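Local coordinates for protein agmatine N-acetyltransferase (Drosophila melanogaster, PDB 7CIW) that transfers the acetyl group of acetyl-CoA to the primary amine of agmatine and probably acylates arylalkylamines such as dopamine and serotonin, at residues V164-S168 with V169-R173; T185-Y188 with V189-L192. The protein carries 1 engineered substitution. All blocks are in the same frame, centred on the assembly; numbering follows the deposited sequence.

Overall arrangement
Both contacts sit at chain reversals on one mixed beta-sheet of a GNAT acetyltransferase, and they come in series: contact 1 closes before contact 2 opens. Contact 1 (164-168 with 169-173) joins the end of strand 161-166 to the start of helix 169-177, about 9 Å from the centre of the chain. Contact 2 (185-188 with 189-192) turns the chain at the end of strand 181-187, an outermost strand, about 18 Å from that centre. Strand 208-215 lies between the two strands in the sheet. The contacts are about 15 Å apart, centre to centre, yet a probable hydrogen bond, Tyr188 OH to Thr167 O at 2.9 Å, ties the peripheral turn to the coenzyme A and acetylagmatine pocket.

Contact 1 of 2, residues V164-S168 with V169-R173; sequences VDCTS and VYAAR. Engineered in segment 169-173: Ala171 (natural residue Ser). With COA (coenzyme A), chain B; G0R (N-(4-carbamimidamidobutyl)ethanamide), chain C.
The Tyr170 ring has coenzyme A on one face, where C6A of the adenine lies 3.3 Å above the ring plane and toward its rim, and Val169 CG2 over the centre of the other face at 4.1 Å. Tyr170 CE2 approaches COA N1A to 3.4 Å, while Ser168 OG comes to the same ring obliquely. Val169 CG2 also sits over one face of the Arg173 guanidinium, one helical turn on. Ser168 is the N-cap of helix 169-177: with its hydroxyl anti to its own N (chi1 161°), OG turns toward the first turn of the helix and accepts a weak, bent bond from Tyr170 N. Ser168 O receives Ala172 N at 3.1 Å in the carbonyl plane, a nearly straight bond (163°) that starts the helix, and a second, weak bond from Ala171 N. Here strand 161-166 passes into the helix through an inverse gamma turn centred on Cys166, whose sulfur packs against the first helical turn, SG to Ala171 CB 3.9 Å. Its CB lies beside Ala172 CB. The engineered Ala171 (Ser in nature) puts CB 3.4 Å from COA S1P. Thr167 OG1, hydrogen-bonded to Glu34, faces the thiol end of the cofactor at COA C2P (3.5 Å). On the strand side, Asp165 O accepts a weak bond from N4 of the acetylated agmatine at 3.1 Å, and Val164 CG2 touches the acetyl methyl C1.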
ATOM      1  N   VAL A 164       6.567   1.306  -3.358  1.00 11.19           N
ATOM      2  CA  VAL A 164       5.430   0.454  -3.020  1.00 11.30           C
ATOM      3  C   VAL A 164       5.938  -0.917  -2.575  1.00 13.96           C
ATOM      4  O   VAL A 164       6.839  -1.482  -3.205  1.00 14.57           O
ATOM      5  CB  VAL A 164       4.450   0.357  -4.213  1.00 11.75           C
ATOM      6  CG1 VAL A 164       5.159  -0.193  -5.476  1.00 12.89           C
ATOM      7  CG2 VAL A 164       3.224  -0.489  -3.855  1.00 13.25           C
ATOM      8  N   ASP A 165       5.409  -1.435  -1.459  1.00 11.95           N
ATOM      9  CA  ASP A 165       5.756  -2.777  -0.981  1.00 12.17           C
ATOM     10  C   ASP A 165       4.747  -3.765  -1.546  1.00 13.84           C
ATOM     11  O   ASP A 165       3.643  -3.909  -1.019  1.00 14.42           O
ATOM     12  CB  ASP A 165       5.755  -2.849   0.545  1.00 12.27           C
ATOM     13  CG  ASP A 165       6.716  -1.869   1.191  1.00 16.11           C
ATOM     14  OD1 ASP A 165       7.808  -1.638   0.631  1.00 16.67           O
ATOM     15  OD2 ASP A 165       6.379  -1.339   2.274  1.00 17.38           O
ATOM     16  N   CYS A 166       5.135  -4.485  -2.592  1.00 13.48           N
ATOM     17  CA  CYS A 166       4.247  -5.474  -3.195  1.00 14.18           C
ATOM     18  C   CYS A 166       4.307  -6.755  -2.375  1.00 11.78           C
ATOM     19  O   CYS A 166       5.139  -7.640  -2.594  1.00 15.14           O
ATOM     20  CB  CYS A 166       4.617  -5.705  -4.652  1.00 11.70           C
ATOM     21  SG  CYS A 166       4.381  -4.236  -5.690  1.00 15.58           S
ATOM     22  N   THR A 167       3.427  -6.828  -1.384  1.00 13.33           N
ATOM     23  CA  THR A 167       3.258  -8.045  -0.610  1.00 12.39           C
ATOM     24  C   THR A 167       2.611  -9.148  -1.440  1.00 14.74           C
ATOM     25  O   THR A 167       2.737 -10.327  -1.096  1.00 14.89           O
ATOM     26  CB  THR A 167       2.418  -7.731   0.627  1.00 11.77           C
ATOM     27  OG1 THR A 167       1.158  -7.200   0.210  1.00 13.39           O
ATOM     28  CG2 THR A 167       3.122  -6.683   1.485  1.00 13.06           C
ATOM     29  N   SER A 168       1.947  -8.782  -2.532  1.00 14.47           N
ATOM     30  CA  SER A 168       1.244  -9.691  -3.424  1.00 13.04           C
ATOM     31  C   SER A 168       1.978  -9.762  -4.758  1.00 15.14           C
ATOM     32  O   SER A 168       2.385  -8.729  -5.298  1.00 14.85           O
ATOM     33  CB  SER A 168      -0.189  -9.195  -3.646  1.00 16.31           C
ATOM     34  OG  SER A 168      -0.765  -9.763  -4.806  1.00 16.28           O
ATOM     35  N   VAL A 169       2.145 -10.980  -5.294  1.00 16.01           N
ATOM     36  CA  VAL A 169       2.824 -11.119  -6.581  1.00 15.65           C
ATOM     37  C   VAL A 169       2.028 -10.498  -7.715  1.00 16.30           C
ATOM     38  O   VAL A 169       2.614 -10.122  -8.735  1.00 16.98           O
ATOM     39  CB  VAL A 169       3.117 -12.595  -6.930  1.00 20.98           C
ATOM     40  CG1 VAL A 169       3.907 -13.262  -5.822  1.00 23.53           C
ATOM     41  CG2 VAL A 169       1.829 -13.348  -7.226  1.00 19.84           C
ATOM     42  N   TYR A 170       0.705 -10.391  -7.582  1.00 15.97           N
ATOM     43  CA  TYR A 170      -0.071  -9.720  -8.626  1.00 17.20           C
ATOM     44  C   TYR A 170       0.254  -8.233  -8.676  1.00 15.05           C
ATOM     45  O   TYR A 170       0.278  -7.624  -9.755  1.00 16.00           O
ATOM     46  CB  TYR A 170      -1.564  -9.942  -8.394  1.00 17.57           C
ATOM     47  CG  TYR A 170      -1.890 -11.403  -8.252  1.00 18.22           C
ATOM     48  CD1 TYR A 170      -1.615 -12.288  -9.288  1.00 25.23           C
ATOM     49  CD2 TYR A 170      -2.448 -11.905  -7.089  1.00 18.25           C
ATOM     50  CE1 TYR A 170      -1.886 -13.622  -9.174  1.00 27.40           C
ATOM     51  CE2 TYR A 170      -2.728 -13.257  -6.967  1.00 24.89           C
ATOM     52  CZ  TYR A 170      -2.438 -14.105  -8.016  1.00 24.62           C
ATOM     53  OH  TYR A 170      -2.708 -15.452  -7.914  1.00 30.78           O
ATOM     54  N   ALA A 171       0.489  -7.624  -7.518  1.00 13.86           N
ATOM     55  CA  ALA A 171       0.887  -6.224  -7.522  1.00 12.22           C
ATOM     56  C   ALA A 171       2.302  -6.072  -8.059  1.00 13.13           C
ATOM     57  O   ALA A 171       2.590  -5.130  -8.802  1.00 14.05           O
ATOM     58  CB  ALA A 171       0.765  -5.631  -6.121  1.00 15.48           C
ATOM     59  N   ALA A 172       3.200  -6.996  -7.700  1.00 14.66           N
ATOM     60  CA  ALA A 172       4.543  -6.959  -8.273  1.00 13.07           C
ATOM     61  C   ALA A 172       4.487  -7.012  -9.796  1.00 13.69           C
ATOM     62  O   ALA A 172       5.141  -6.215 -10.479  1.00 15.04           O
ATOM     63  CB  ALA A 172       5.388  -8.104  -7.717  1.00 14.51           C
ATOM     64  N   ARG A 173       3.690  -7.934 -10.346  1.00 16.74           N
ATOM     65  CA  ARG A 173       3.585  -8.045 -11.800  1.00 16.92           C
ATOM     66  C   ARG A 173       2.991  -6.784 -12.417  1.00 16.98           C
ATOM     67  O   ARG A 173       3.393  -6.368 -13.514  1.00 17.55           O
ATOM     68  CB  ARG A 173       2.749  -9.268 -12.165  1.00 16.72           C
ATOM     69  CG  ARG A 173       3.467 -10.582 -11.901  1.00 17.64           C
ATOM     70  CD  ARG A 173       2.480 -11.720 -11.831  1.00 18.56           C
ATOM     71  NE  ARG A 173       3.094 -12.916 -11.263  1.00 19.73           N
ATOM     72  CZ  ARG A 173       2.428 -14.033 -11.000  1.00 20.21           C
ATOM     73  NH1 ARG A 173       1.128 -14.119 -11.267  1.00 22.70           N
ATOM     74  NH2 ARG A 173       3.064 -15.069 -10.476  1.00 25.40           N
TER
HETATM   75  N1A COA B 301      -5.927 -13.242  -7.988  1.00 25.29           N
HETATM   76  C2A COA B 301      -5.834 -13.960  -9.141  1.00 23.60           C
HETATM   77  N3A COA B 301      -5.531 -13.335 -10.328  1.00 25.01           N
HETATM   78  C4A COA B 301      -5.325 -12.009 -10.363  1.00 21.94           C
HETATM   79  C5A COA B 301      -5.423 -11.305  -9.225  1.00 23.63           C
HETATM   80  C6A COA B 301      -5.721 -11.938  -8.035  1.00 25.19           C
HETATM   81  N6A COA B 301      -5.927 -11.601  -6.567  1.00 22.72           N
HETATM   82  N7A COA B 301      -5.179  -9.996  -9.486  1.00 20.88           N
HETATM   83  C8A COA B 301      -4.930  -9.876 -10.797  1.00 21.59           C
HETATM   84  N9A COA B 301      -5.012 -11.106 -11.326  1.00 21.46           N
HETATM   85  C1B COA B 301      -4.909 -11.598 -12.571  1.00 20.79           C
HETATM   86  C2B COA B 301      -6.005 -10.900 -13.414  1.00 21.80           C
HETATM   87  O2B COA B 301      -7.324 -11.559 -13.272  1.00 23.79           O
HETATM   88  C3B COA B 301      -5.526 -10.871 -14.673  1.00 21.57           C
HETATM   89  O3B COA B 301      -5.546 -12.151 -15.361  1.00 22.77           O
HETATM   90  P3B COA B 301      -6.788 -12.648 -16.350  1.00 22.31           P
HETATM   91  O7A COA B 301      -7.439 -11.453 -17.020  1.00 23.51           O
HETATM   92  O8A COA B 301      -6.264 -13.677 -17.356  1.00 19.95           O
HETATM   93  O9A COA B 301      -7.786 -13.326 -15.422  1.00 25.52           O
HETATM   94  C4B COA B 301      -3.926 -10.608 -14.469  1.00 20.36           C
HETATM   95  O4B COA B 301      -3.606 -11.080 -13.272  1.00 23.36           O
HETATM   96  C5B COA B 301      -3.570  -9.149 -14.626  1.00 21.70           C
HETATM   97  O5B COA B 301      -4.554  -8.389 -13.936  1.00 22.22           O
HETATM   98  P1A COA B 301      -4.239  -6.815 -13.452  1.00 22.80           P
HETATM   99  O1A COA B 301      -2.751  -6.456 -13.489  1.00 23.12           O
HETATM  100  O2A COA B 301      -5.103  -5.863 -14.266  1.00 27.60           O
HETATM  101  O3A COA B 301      -4.690  -6.798 -11.875  1.00 20.27           O
HETATM  102  P2A COA B 301      -5.670  -5.708 -11.135  1.00 19.51           P
HETATM  103  O4A COA B 301      -7.075  -5.848 -11.638  1.00 19.04           O
HETATM  104  O5A COA B 301      -5.099  -4.318 -11.302  1.00 19.11           O
HETATM  105  O6A COA B 301      -5.575  -6.240  -9.581  1.00 18.44           O
HETATM  106  CBP COA B 301      -4.592  -6.137  -7.486  1.00 16.63           C
HETATM  107  CCP COA B 301      -4.330  -6.276  -8.964  1.00 17.85           C
HETATM  108  CDP COA B 301      -5.077  -4.670  -7.229  1.00 16.59           C
HETATM  109  CEP COA B 301      -3.303  -6.406  -6.696  1.00 17.22           C
HETATM  110  CAP COA B 301      -5.637  -7.178  -7.091  1.00 17.57           C
HETATM  111  OAP COA B 301      -5.068  -8.458  -7.222  1.00 19.46           O
HETATM  112  C9P COA B 301      -6.147  -7.038  -5.643  1.00 17.36           C
HETATM  113  O9P COA B 301      -6.938  -6.208  -5.315  1.00 15.30           O
HETATM  114  N8P COA B 301      -5.665  -7.988  -4.660  1.00 17.44           N
HETATM  115  C7P COA B 301      -6.144  -7.973  -3.265  1.00 16.89           C
HETATM  116  C6P COA B 301      -5.493  -6.848  -2.351  1.00 14.99           C
HETATM  117  C5P COA B 301      -4.002  -6.934  -2.561  1.00 16.66           C
HETATM  118  O5P COA B 301      -3.389  -7.957  -2.398  1.00 16.22           O
HETATM  119  N4P COA B 301      -3.339  -5.665  -2.977  1.00 15.21           N
HETATM  120  C3P COA B 301      -1.923  -5.543  -3.280  1.00 18.72           C
HETATM  121  C2P COA B 301      -1.025  -5.735  -2.057  1.00 19.13           C
HETATM  122  S1P COA B 301       0.597  -5.282  -2.747  1.00 17.41           S
HETATM  123  C10 G0R C 302      -2.009  -2.900   6.109  1.00 18.54           C
HETATM  124  N12 G0R C 302      -2.608  -4.153   6.551  1.00 19.86           N
HETATM  125  C1  G0R C 302       0.196  -1.510  -1.975  1.00 14.72           C
HETATM  126  C2  G0R C 302      -0.158  -2.452  -0.827  1.00 13.75           C
HETATM  127  C5  G0R C 302       0.598  -3.801   1.173  1.00 15.56           C
HETATM  128  C6  G0R C 302       0.586  -3.044   2.504  1.00 17.97           C
HETATM  129  C7  G0R C 302       0.487  -3.979   3.715  1.00 19.89           C
HETATM  130  C8  G0R C 302      -0.888  -4.055   4.390  1.00 23.36           C
HETATM  131  N4  G0R C 302       0.889  -2.905   0.065  1.00 13.38           N
HETATM  132  N9  G0R C 302      -1.224  -2.858   5.129  1.00 27.87           N
HETATM  133  N11 G0R C 302      -2.319  -1.671   6.796  1.00 25.82           N
HETATM  134  O3  G0R C 302      -1.282  -2.796  -0.664  1.00 15.81           O

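Contact 2 of 2, residues T185-Y188 with V189-L192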
ATOM      1  N   THR A 185      13.758  -7.648  -1.649  1.00 14.51           N
ATOM      2  CA  THR A 185      12.928  -8.830  -1.482  1.00 14.54           C
ATOM      3  C   THR A 185      13.133  -9.369  -0.074  1.00 15.94           C
ATOM      4  O   THR A 185      14.272  -9.568   0.362  1.00 17.11           O
ATOM      5  CB  THR A 185      13.269  -9.916  -2.513  1.00 14.05           C
ATOM      6  OG1 THR A 185      13.166  -9.374  -3.841  1.00 16.27           O
ATOM      7  CG2 THR A 185      12.347 -11.112  -2.371  1.00 18.44           C
ATOM      8  N   LEU A 186      12.037  -9.584   0.635  1.00 14.15           N
ATOM      9  CA  LEU A 186      12.081 -10.223   1.945  1.00 15.82           C
ATOM     10  C   LEU A 186      11.100 -11.381   1.927  1.00 13.42           C
ATOM     11  O   LEU A 186       9.894 -11.167   1.792  1.00 13.10           O
ATOM     12  CB  LEU A 186      11.739  -9.231   3.055  1.00 14.90           C
ATOM     13  CG  LEU A 186      11.592  -9.769   4.479  1.00 19.16           C
ATOM     14  CD1 LEU A 186      12.819 -10.572   4.875  1.00 18.49           C
ATOM     15  CD2 LEU A 186      11.356  -8.593   5.432  1.00 17.38           C
ATOM     16  N   ARG A 187      11.612 -12.607   2.070  1.00 13.91           N
ATOM     17  CA  ARG A 187      10.756 -13.783   2.083  1.00 16.76           C
ATOM     18  C   ARG A 187      10.059 -13.927   3.426  1.00 15.92           C
ATOM     19  O   ARG A 187      10.672 -13.740   4.480  1.00 15.30           O
ATOM     20  CB  ARG A 187      11.562 -15.048   1.801  1.00 17.62           C
ATOM     21  CG  ARG A 187      12.251 -15.043   0.456  1.00 15.22           C
ATOM     22  CD  ARG A 187      12.807 -16.432   0.150  1.00 26.08           C
ATOM     23  NE  ARG A 187      12.026 -17.087  -0.899  1.00 38.13           N
ATOM     24  CZ  ARG A 187      11.114 -18.032  -0.683  1.00 37.68           C
ATOM     25  NH1 ARG A 187      10.859 -18.449   0.551  1.00 38.45           N
ATOM     26  NH2 ARG A 187      10.451 -18.559  -1.702  1.00 41.09           N
ATOM     27  N   TYR A 188       8.776 -14.289   3.381  1.00 13.74           N
ATOM     28  CA  TYR A 188       8.001 -14.337   4.616  1.00 13.69           C
ATOM     29  C   TYR A 188       8.527 -15.393   5.571  1.00 16.67           C
ATOM     30  O   TYR A 188       8.485 -15.191   6.790  1.00 15.56           O
ATOM     31  CB  TYR A 188       6.523 -14.592   4.318  1.00 14.45           C
ATOM     32  CG  TYR A 188       5.897 -13.469   3.525  1.00 14.62           C
ATOM     33  CD1 TYR A 188       5.886 -12.177   4.016  1.00 15.68           C
ATOM     34  CD2 TYR A 188       5.342 -13.703   2.281  1.00 14.46           C
ATOM     35  CE1 TYR A 188       5.323 -11.149   3.297  1.00 15.66           C
ATOM     36  CE2 TYR A 188       4.770 -12.673   1.551  1.00 15.09           C
ATOM     37  CZ  TYR A 188       4.774 -11.400   2.070  1.00 15.69           C
ATOM     38  OH  TYR A 188       4.208 -10.365   1.357  1.00 15.64           O
ATOM     39  N   VAL A 189       9.032 -16.515   5.048  1.00 15.74           N
ATOM     40  CA  VAL A 189       9.560 -17.548   5.942  1.00 17.05           C
ATOM     41  C   VAL A 189      10.808 -17.086   6.686  1.00 18.72           C
ATOM     42  O   VAL A 189      11.175 -17.690   7.704  1.00 19.36           O
ATOM     43  CB  VAL A 189       9.889 -18.845   5.183  1.00 20.00           C
ATOM     44  CG1 VAL A 189       8.632 -19.467   4.613  1.00 23.38           C
ATOM     45  CG2 VAL A 189      10.914 -18.590   4.092  1.00 18.02           C
ATOM     46  N   ASP A 190      11.487 -16.055   6.191  1.00 15.64           N
ATOM     47  CA  ASP A 190      12.713 -15.548   6.794  1.00 14.86           C
ATOM     48  C   ASP A 190      12.457 -14.508   7.876  1.00 18.05           C
ATOM     49  O   ASP A 190      13.414 -14.080   8.529  1.00 20.42           O
ATOM     50  CB  ASP A 190      13.622 -14.915   5.726  1.00 17.47           C
ATOM     51  CG  ASP A 190      14.154 -15.928   4.718  1.00 21.71           C
ATOM     52  OD1 ASP A 190      14.204 -17.139   5.040  1.00 21.04           O
ATOM     53  OD2 ASP A 190      14.552 -15.498   3.609  1.00 20.10           O
ATOM     54  N   HIS A 191      11.209 -14.071   8.076  1.00 15.79           N
ATOM     55  CA  HIS A 191      10.913 -12.977   9.001  1.00 15.52           C
ATOM     56  C   HIS A 191      10.247 -13.520  10.263  1.00 14.55           C
ATOM     57  O   HIS A 191       9.081 -13.923  10.234  1.00 16.87           O
ATOM     58  CB  HIS A 191      10.042 -11.900   8.350  1.00 16.97           C
ATOM     59  CG  HIS A 191       9.852 -10.701   9.223  1.00 20.61           C
ATOM     60  ND1 HIS A 191      10.842  -9.763   9.414  1.00 20.65           N
ATOM     61  CD2 HIS A 191       8.812 -10.317  10.000  1.00 22.08           C
ATOM     62  CE1 HIS A 191      10.412  -8.837  10.254  1.00 20.65           C
ATOM     63  NE2 HIS A 191       9.185  -9.155  10.630  1.00 20.11           N
ATOM     64  N   LEU A 192      10.982 -13.516  11.374  1.00 14.53           N
ATOM     65  CA  LEU A 192      10.483 -14.023  12.646  1.00 15.69           C
ATOM     66  C   LEU A 192      10.256 -12.888  13.633  1.00 15.80           C
ATOM     67  O   LEU A 192      10.780 -11.788  13.471  1.00 17.20           O
ATOM     68  CB  LEU A 192      11.465 -15.016  13.271  1.00 17.73           C
ATOM     69  CG  LEU A 192      12.033 -16.069  12.336  1.00 18.02           C
ATOM     70  CD1 LEU A 192      13.006 -16.930  13.121  1.00 15.96           C
ATOM     71  CD2 LEU A 192      10.893 -16.894  11.773  1.00 18.45           C
TER
HETATM   72  O   HOH W   1      14.403 -13.025   2.567  1.00 20.55           O
HETATM   73  O   HOH W   2       6.912 -13.482   8.482  1.00 21.41           O
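A short 3-10 turn closes strand 181-187, carrying the chain from Arg187 through Tyr188 and Val189 to Asp190. Two successive backbone bonds define it, and their i to i+3 spacing is what marks the turn as 3-10: Asp190 N to Arg187 O at 3.0 Å, and His191 N to Tyr188 O at 3.2 Å. The Arg187 and Val189 side chains run side by side in the same direction, and the bend of Arg187 at chi3 (108°) sets the edge of the guanidinium beside Val189 CG2, which lies 3.5 Å from Arg187 NH1. Arg187 NH2 makes its salt bridge to Glu207, near the start of strand 208-215, the neighbour of this edge strand in the sheet. Asp190 leans over the aliphatic part of Arg187 instead, with OD2 3.5 Å from Arg187 CB, and Asp190 OD2 stays 5.4 Å from Arg187 NE, too far for a direct ion pair. A water links the two residues by another route, accepting from Arg187 N and donating to Asp190 OD2 at 2.7 Å. Leu186 CD2 reaches His191 ND1 at 4.2 Å, oblique to the imidazole, and both side chains rest on helix 99-114. The Tyr188 side chain packs on Leu106 and Val209, and its OH is hydrogen-bonded to Thr167 O.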